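Long-range contacts in SusD homolog (Bacteroides thetaiotaomicron, PDB 4MRU), which probably binds glycans, likely mucin O-glycans, at the cell surface as a SusD-like outer-membrane lipoprotein, and can bind a magnesium ion: residues Asp123-Pro127 against Arg461-Pro465; Cys50-Ala55 against Gly427-Trp431. All blocks are in the same frame, centred on the assembly; numbering follows the deposited sequence.

Contact 1: Asp123-Pro127 against Arg461-Pro465; sequences DIYGP and RLMYP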
loop_
_atom_site.group_PDB
_atom_site.type_symbol
_atom_site.label_atom_id
_atom_site.label_comp_id
_atom_site.label_asym_id
_atom_site.label_seq_id
_atom_site.Cartn_x
_atom_site.Cartn_y
_atom_site.Cartn_z
ATOM N N ASP A 123 -3.798 6.429 6.800
ATOM C CA ASP A 123 -2.773 5.441 7.180
ATOM C C ASP A 123 -1.361 6.015 7.161
ATOM O O ASP A 123 -0.517 5.610 7.973
ATOM C CB ASP A 123 -2.823 4.196 6.288
ATOM C CG ASP A 123 -3.976 3.260 6.643
ATOM O OD1 ASP A 123 -4.670 3.505 7.657
ATOM O OD2 ASP A 123 -4.186 2.307 5.873
ATOM N N ILE A 124 -1.109 6.979 6.279
ATOM C CA ILE A 124 0.187 7.661 6.238
ATOM C C ILE A 124 0.397 8.654 7.404
ATOM O O ILE A 124 1.522 8.752 7.932
ATOM C CB ILE A 124 0.353 8.385 4.892
ATOM C CG1 ILE A 124 0.406 7.351 3.767
ATOM C CG2 ILE A 124 1.603 9.248 4.869
ATOM C CD1 ILE A 124 0.114 7.976 2.414
ATOM N N TYR A 125 -0.643 9.372 7.808
ATOM C CA TYR A 125 -0.501 10.540 8.732
ATOM C C TYR A 125 -1.094 10.347 10.090
ATOM O O TYR A 125 -0.620 10.953 11.045
ATOM C CB TYR A 125 -1.146 11.786 8.121
ATOM C CG TYR A 125 -0.410 12.245 6.888
ATOM C CD1 TYR A 125 0.725 13.035 6.986
ATOM C CD2 TYR A 125 -0.839 11.899 5.645
ATOM C CE1 TYR A 125 1.449 13.405 5.875
ATOM C CE2 TYR A 125 -0.143 12.306 4.516
ATOM C CZ TYR A 125 0.989 13.062 4.635
ATOM O OH TYR A 125 1.652 13.481 3.496
ATOM N N GLY A 126 -2.141 9.536 10.178
ATOM C CA GLY A 126 -2.951 9.488 11.386
ATOM C C GLY A 126 -4.172 10.390 11.222
ATOM O O GLY A 126 -4.949 10.255 10.243
ATOM N N PRO A 127 -4.311 11.381 12.107
ATOM C CA PRO A 127 -5.417 12.363 11.948
ATOM C C PRO A 127 -5.277 13.136 10.675
ATOM O O PRO A 127 -4.148 13.514 10.297
ATOM C CB PRO A 127 -5.251 13.311 13.128
ATOM C CG PRO A 127 -4.485 12.495 14.111
ATOM C CD PRO A 127 -3.550 11.661 13.323
ATOM N N ARG A 461 5.128 7.071 10.344
ATOM C CA ARG A 461 4.195 7.901 9.655
ATOM C C ARG A 461 4.971 8.993 8.919
ATOM O O ARG A 461 6.174 9.147 9.111
ATOM C CB ARG A 461 3.215 8.542 10.631
ATOM C CG ARG A 461 3.908 9.433 11.676
ATOM C CD ARG A 461 2.924 10.035 12.651
ATOM N NE ARG A 461 2.069 11.069 12.085
ATOM C CZ ARG A 461 2.395 12.360 11.938
ATOM N NH1 ARG A 461 3.595 12.820 12.275
ATOM N NH2 ARG A 461 1.495 13.210 11.430
ATOM N N LEU A 462 4.275 9.771 8.095
ATOM C CA LEU A 462 4.818 10.992 7.500
ATOM C C LEU A 462 4.390 12.223 8.307
ATOM O O LEU A 462 3.320 12.228 8.910
ATOM C CB LEU A 462 4.336 11.222 6.068
ATOM C CG LEU A 462 5.071 10.628 4.920
ATOM C CD1 LEU A 462 4.543 11.211 3.594
ATOM C CD2 LEU A 462 6.568 10.867 5.077
HETATM N N MSE A 463 5.192 13.271 8.210
HETATM C CA MSE A 463 4.963 14.514 8.930
HETATM C C MSE A 463 4.060 15.400 8.118
HETATM O O MSE A 463 4.082 15.337 6.908
HETATM C CB MSE A 463 6.276 15.262 9.178
HETATM C CG MSE A 463 7.204 14.437 10.056
HETATM SE SE MSE A 463 8.421 13.385 8.903
HETATM C CE MSE A 463 9.663 14.831 8.368
ATOM N N TYR A 464 3.247 16.212 8.781
ATOM C CA TYR A 464 2.331 17.115 8.075
ATOM C C TYR A 464 3.109 18.155 7.292
ATOM O O TYR A 464 4.206 18.478 7.657
ATOM C CB TYR A 464 1.396 17.808 9.038
ATOM C CG TYR A 464 0.451 16.834 9.753
ATOM C CD1 TYR A 464 -0.433 16.036 9.042
ATOM C CD2 TYR A 464 0.416 16.762 11.124
ATOM C CE1 TYR A 464 -1.341 15.192 9.691
ATOM C CE2 TYR A 464 -0.461 15.904 11.795
ATOM C CZ TYR A 464 -1.348 15.143 11.089
ATOM O OH TYR A 464 -2.214 14.328 11.794
ATOM N N PRO A 465 2.566 18.607 6.166
ATOM C CA PRO A 465 3.328 19.538 5.324
ATOM C C PRO A 465 3.409 20.914 5.954
ATOM O O PRO A 465 2.532 21.303 6.752
ATOM C CB PRO A 465 2.524 19.577 4.011
ATOM C CG PRO A 465 1.180 19.128 4.343
ATOM C CD PRO A 465 1.278 18.246 5.571
HETATM O O HOH W 1 3.217 15.324 4.199
#
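This is a buried contact, combining hydrogen bonds with apolar packing, between the C-terminal end of helix 104-125 and an extended loop that runs from helix 427-437 to helix 466-471. Two carbonyls of the last helical turn, Ile124 O and Tyr125 O, and that of Pro127 just beyond it, each receive a hydrogen bond from the loop. Leu462 N gives a nearly straight hydrogen bond to Ile124 O (2.9 Å, 164°). The guanidinium of Arg461 then grips Tyr125 O with two nitrogens, NE at 2.9 Å and NH2 at 3.1 Å, while its NH1 makes a salt bridge to Asp494. Finally Tyr464 OH donates to Pro127 O at 2.6 Å. Between the last two carbonyls the chain turns away at Gly126, whose phi of 96° would press a side chain against the preceding carbonyl. Apolar packing fills in around these bonds: Ile124 CG2 and Tyr125 CE1 each lie 3.6 Å from Leu462 CB. The rings of Tyr125 and Tyr464 are almost parallel, at 10°, but slid so far apart (centroids 5.8 Å) that they barely overlap. A water joins Tyr125 OH (2.5 Å) to the carbonyl O of Met463, a selenomethionine, at 2.8 Å. A sequence-distant loop thus supplies hydrogen-bond donors to the carbonyls at a helix C-terminus, here within the helical, TPR-like SusD fold.

Contact 2: Cys50-Ala55 against Gly427-Trp431; sequences CGGSYA and GIESW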
loop_
_atom_site.group_PDB
_atom_site.type_symbol
_atom_site.label_atom_id
_atom_site.label_comp_id
_atom_site.label_asym_id
_atom_site.label_seq_id
_atom_site.Cartn_x
_atom_site.Cartn_y
_atom_site.Cartn_z
ATOM N N CYS A 50 8.009 7.597 -1.172
ATOM C CA CYS A 50 7.461 7.232 0.166
ATOM C C CYS A 50 7.120 5.710 0.325
ATOM O O CYS A 50 7.834 4.979 1.031
ATOM C CB CYS A 50 6.266 8.126 0.477
ATOM S SG CYS A 50 5.498 7.794 2.101
ATOM N N GLY A 51 6.082 5.221 -0.384
ATOM C CA GLY A 51 5.730 3.820 -0.340
ATOM C C GLY A 51 6.915 2.946 -0.724
ATOM O O GLY A 51 7.194 1.934 -0.093
ATOM N N GLY A 52 7.618 3.350 -1.775
ATOM C CA GLY A 52 8.730 2.569 -2.288
ATOM C C GLY A 52 9.837 2.357 -1.286
ATOM O O GLY A 52 10.300 1.218 -1.085
ATOM N N SER A 53 10.277 3.424 -0.646
ATOM C CA SER A 53 11.350 3.313 0.320
ATOM C C SER A 53 10.904 2.571 1.592
ATOM O O SER A 53 11.647 1.765 2.144
ATOM C CB SER A 53 11.913 4.707 0.719
ATOM O OG SER A 53 12.432 5.376 -0.408
ATOM N N TYR A 54 9.710 2.848 2.075
ATOM C CA TYR A 54 9.343 2.323 3.380
ATOM C C TYR A 54 8.809 0.876 3.303
ATOM O O TYR A 54 8.657 0.233 4.321
ATOM C CB TYR A 54 8.354 3.270 4.030
ATOM C CG TYR A 54 8.886 4.710 4.171
ATOM C CD1 TYR A 54 10.260 4.962 4.260
ATOM C CD2 TYR A 54 8.028 5.787 4.292
ATOM C CE1 TYR A 54 10.749 6.253 4.402
ATOM C CE2 TYR A 54 8.506 7.085 4.456
ATOM C CZ TYR A 54 9.866 7.315 4.511
ATOM O OH TYR A 54 10.367 8.570 4.653
ATOM N N ALA A 55 8.492 0.393 2.099
ATOM C CA ALA A 55 8.081 -0.987 1.909
ATOM C C ALA A 55 9.276 -1.867 1.511
ATOM O O ALA A 55 9.119 -3.066 1.280
ATOM C CB ALA A 55 6.987 -1.071 0.846
ATOM N N GLY A 427 3.374 0.106 -2.379
ATOM C CA GLY A 427 4.245 0.350 -1.228
ATOM C C GLY A 427 3.503 0.928 -0.053
ATOM O O GLY A 427 3.872 0.689 1.092
ATOM N N ILE A 428 2.455 1.726 -0.309
ATOM C CA ILE A 428 1.750 2.350 0.813
ATOM C C ILE A 428 1.062 1.228 1.604
ATOM O O ILE A 428 1.176 1.147 2.833
ATOM C CB ILE A 428 0.760 3.447 0.402
ATOM C CG1 ILE A 428 1.493 4.648 -0.238
ATOM C CG2 ILE A 428 -0.050 3.934 1.615
ATOM C CD1 ILE A 428 2.473 5.410 0.658
ATOM N N GLU A 429 0.404 0.302 0.925
ATOM C CA GLU A 429 -0.237 -0.801 1.655
ATOM C C GLU A 429 0.773 -1.690 2.379
ATOM O O GLU A 429 0.538 -2.052 3.532
ATOM C CB GLU A 429 -1.073 -1.662 0.732
ATOM C CG GLU A 429 -1.744 -2.854 1.422
ATOM C CD GLU A 429 -2.745 -2.444 2.513
ATOM O OE1 GLU A 429 -3.174 -1.272 2.597
ATOM O OE2 GLU A 429 -3.085 -3.294 3.337
ATOM N N SER A 430 1.890 -2.030 1.723
ATOM C CA SER A 430 2.933 -2.848 2.323
ATOM C C SER A 430 3.606 -2.136 3.493
ATOM O O SER A 430 3.952 -2.735 4.507
ATOM C CB SER A 430 3.953 -3.240 1.266
ATOM O OG SER A 430 3.433 -4.245 0.429
ATOM N N TRP A 431 3.749 -0.826 3.381
ATOM C CA TRP A 431 4.297 -0.055 4.499
ATOM C C TRP A 431 3.358 -0.127 5.708
ATOM O O TRP A 431 3.829 -0.317 6.842
ATOM C CB TRP A 431 4.564 1.377 4.066
ATOM C CG TRP A 431 5.068 2.280 5.151
ATOM C CD1 TRP A 431 5.871 1.946 6.182
ATOM C CD2 TRP A 431 4.817 3.686 5.275
ATOM N NE1 TRP A 431 6.136 3.044 6.971
ATOM C CE2 TRP A 431 5.513 4.131 6.436
ATOM C CE3 TRP A 431 4.077 4.610 4.529
ATOM C CZ2 TRP A 431 5.497 5.457 6.864
ATOM C CZ3 TRP A 431 4.045 5.936 4.958
ATOM C CH2 TRP A 431 4.768 6.349 6.113
#
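Gly427 opens helix 427-437 and comes right up against helix 40-54: its CA is 3.9 Å from the CA of Gly51, and a CA-H...O contact runs from Gly427 CA to Gly51 O at 3.5 Å. A side chain on either glycine would clash with the other helix, so this glycine pair is what lets the two backbones touch, with the segment axes 7.6 Å apart and crossing at 44°. Gly427 O also packs on Ala55 CB, 3.6 Å away. Although the CA-to-CB bond of Ile428 points away, its CD1 reaches back to Gly51 CA (3.8 Å) and Cys50 SG (4.1 Å). Glu429 faces the other way, toward a salt bridge with Arg209. Ser430 CB rests on Ala55 CB at 3.8 Å, and its hydroxyl bonds to Tyr57. Trp431 has the largest area buried by the other segment of any residue here: Tyr54 CB sits squarely over its five-membered ring in a CH-pi contact, 3.5 Å from the centroid, and the Tyr54 ring turns an edge toward the face of its six-membered ring, centroids 4.9 Å apart. Cys50 SG adds an oblique sulfur-aromatic contact, 3.7 Å from Trp431 CZ3. Around this glycine-mediated crossing, helix 408-423 packs on Ser430, helix 104-125 lies against Ile428 and Trp431, and Gly52 pairs through its backbone with Phe58 of strand 58-60.

The two contacts have centres about 13 Å apart and meet directly, mostly side chain on side chain. Leu462 CD1 of contact 1 lies 3.8 Å from Cys50 SG of contact 2, Ile124 CD1 is 3.9 Å from Ile428 CD1, and Trp431 CZ2 packs on the backbone N of Arg461 at 3.9 Å. Along the chain the segments alternate: 50-55, 123-127, 427-431, then 461-465, so each contact ties an early part of the chain to a late one, more than 330 residues on. Contact 2 lies nearer the middle of the molecule, contact 1 farther out. Together they join helices 40-54, 104-125 and 427-437 and the loop before helix 466-471 into one continuous buried region, away from the magnesium site.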